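Local coordinates for multifunctional non-homologous end joining DNA repair protein LigD (Mycobacterium tuberculosis, PDB 2IRU) that probably joins broken DNA ends in bacterial non-homologous end joining, this chain being its primase-like polymerase domain, which uses manganese, at residues F139-G144 / L180-P185. Sequence-based numbering, arbitrary orientation.
Sequences FDLDPG and LHLYTP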
# COMPACT_ATOMS: atom_id res chain seq x y z
N PHE A 139 3.66 1.99 9.21
CA PHE A 139 5.11 2.06 9.41
C PHE A 139 5.80 1.29 8.29
O PHE A 139 5.38 0.17 7.95
CB PHE A 139 5.51 1.46 10.75
CG PHE A 139 4.92 2.18 11.91
CD1 PHE A 139 5.66 3.16 12.58
CD2 PHE A 139 3.63 1.87 12.36
CE1 PHE A 139 5.07 3.84 13.67
CE2 PHE A 139 3.06 2.52 13.43
CZ PHE A 139 3.78 3.51 14.09
N ASP A 140 6.83 1.89 7.70
CA ASP A 140 7.62 1.21 6.67
C ASP A 140 8.92 0.83 7.37
O ASP A 140 9.69 1.71 7.77
CB ASP A 140 7.94 2.19 5.54
CG ASP A 140 8.81 1.60 4.44
OD1 ASP A 140 9.24 0.41 4.48
OD2 ASP A 140 9.07 2.38 3.49
N LEU A 141 9.14 -0.48 7.54
CA LEU A 141 10.34 -0.99 8.16
C LEU A 141 11.32 -1.36 7.08
O LEU A 141 11.10 -2.33 6.34
CB LEU A 141 10.00 -2.21 9.04
CG LEU A 141 9.56 -1.85 10.47
CD1 LEU A 141 8.34 -0.92 10.56
CD2 LEU A 141 9.30 -3.16 11.23
N ASP A 142 12.37 -0.56 6.94
CA ASP A 142 13.31 -0.76 5.86
C ASP A 142 14.63 -1.28 6.41
O ASP A 142 15.32 -0.53 7.13
CB ASP A 142 13.53 0.53 5.07
CG ASP A 142 14.32 0.28 3.77
OD1 ASP A 142 13.75 -0.32 2.82
OD2 ASP A 142 15.51 0.65 3.73
N PRO A 143 14.97 -2.56 6.11
CA PRO A 143 16.18 -3.18 6.66
C PRO A 143 17.46 -2.63 6.03
O PRO A 143 17.63 -2.69 4.80
CB PRO A 143 16.00 -4.67 6.33
CG PRO A 143 15.16 -4.67 5.06
CD PRO A 143 14.21 -3.50 5.26
N GLY A 144 18.36 -2.11 6.87
CA GLY A 144 19.67 -1.62 6.41
C GLY A 144 20.64 -2.71 6.00
O GLY A 144 20.33 -3.91 6.07
N LEU A 180 9.06 -4.06 4.92
CA LEU A 180 7.95 -4.68 5.60
C LEU A 180 7.09 -3.50 6.07
O LEU A 180 7.62 -2.61 6.74
CB LEU A 180 8.48 -5.46 6.81
CG LEU A 180 7.47 -6.07 7.77
CD1 LEU A 180 6.57 -7.05 7.03
CD2 LEU A 180 8.17 -6.75 8.94
N HIS A 181 5.81 -3.44 5.68
CA HIS A 181 4.91 -2.41 6.18
C HIS A 181 4.06 -2.97 7.31
O HIS A 181 3.70 -4.15 7.27
CB HIS A 181 3.97 -1.86 5.10
CG HIS A 181 4.66 -1.06 4.05
ND1 HIS A 181 4.98 0.28 4.24
CD2 HIS A 181 5.05 -1.36 2.79
CE1 HIS A 181 5.57 0.74 3.15
NE2 HIS A 181 5.65 -0.25 2.27
N LEU A 182 3.76 -2.13 8.31
CA LEU A 182 2.90 -2.51 9.43
C LEU A 182 1.76 -1.49 9.43
O LEU A 182 2.03 -0.30 9.38
CB LEU A 182 3.61 -2.42 10.80
CG LEU A 182 4.86 -3.29 10.98
CD1 LEU A 182 5.38 -3.19 12.42
CD2 LEU A 182 4.54 -4.75 10.67
N TYR A 183 0.52 -1.97 9.45
CA TYR A 183 -0.66 -1.11 9.53
C TYR A 183 -1.38 -1.32 10.86
O TYR A 183 -1.46 -2.43 11.37
CB TYR A 183 -1.64 -1.46 8.42
CG TYR A 183 -1.17 -1.10 7.03
CD1 TYR A 183 -1.43 0.17 6.49
CD2 TYR A 183 -0.46 -2.03 6.24
CE1 TYR A 183 -1.01 0.52 5.21
CE2 TYR A 183 -0.03 -1.68 4.92
CZ TYR A 183 -0.32 -0.40 4.41
OH TYR A 183 0.10 -0.02 3.15
N THR A 184 -1.91 -0.23 11.40
CA THR A 184 -2.65 -0.27 12.65
C THR A 184 -3.92 0.60 12.52
O THR A 184 -3.82 1.81 12.31
CB THR A 184 -1.80 0.22 13.82
OG1 THR A 184 -0.60 -0.58 13.89
CG2 THR A 184 -2.64 0.10 15.09
N PRO A 185 -5.10 -0.00 12.65
CA PRO A 185 -6.28 0.88 12.57
C PRO A 185 -6.43 1.71 13.85
O PRO A 185 -6.15 1.22 14.97
CB PRO A 185 -7.44 -0.10 12.39
CG PRO A 185 -6.97 -1.37 13.04
CD PRO A 185 -5.46 -1.41 12.90
O HOH W 1 8.19 0.61 1.15
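Phe139 and Leu141 pair with Leu182 and Leu180 across two antiparallel strands of the primase-polymerase domain, a worked example of a sheet whose two faces do different work. Four backbone hydrogen bonds join the strands, the shortest from Leu141 N to Leu180 O at 2.7 Å. Between the two hydrogen-bonded pairs, at the non-hydrogen-bonded pair Asp140–His181, His181 CA comes 3.2 Å from Phe139 O in a CA-H···O contact.

The apolar face, formed by Phe139, Leu141, Leu180 and Leu182, is the close-packed one. Leu141 CB lies 4.2 Å from Leu180 CB, Phe139 CB 4.3 Å from Leu182 CB, and the methyl Leu141 CD2 meets Leu182 CD1 diagonally at 4.1 Å. Helix 149-164 covers this layer, Ala156 touching Leu141 and Leu180, and Val159 touching Leu182.

The other face is polar and looser. Asp140 CG stands anti to the backbone N (chi1 178°), and Asp140 OD1 lies over one face of the His181 ring, carboxylate and ring planes 35° apart. Asp140 CG lies 3.6 Å from His181 CE1, with no direct hydrogen bond between the two groups. Instead a water donates to Asp140 OD2 at 3.1 Å and accepts a weak bond from His181 NE2; Gln233 NE2 also binds Asp140 OD2. His181 ND1 is buried without a polar partner.

Asp140 and Asp142 probably bind both manganese ions, and Leu180 and His181 probably belong to the substrate site. The apolar face packs against helix 149-164, whereas Asp140 and His181 are linked through water rather than by a direct bond, consistent with one face carrying probable manganese- and substrate-binding side chains.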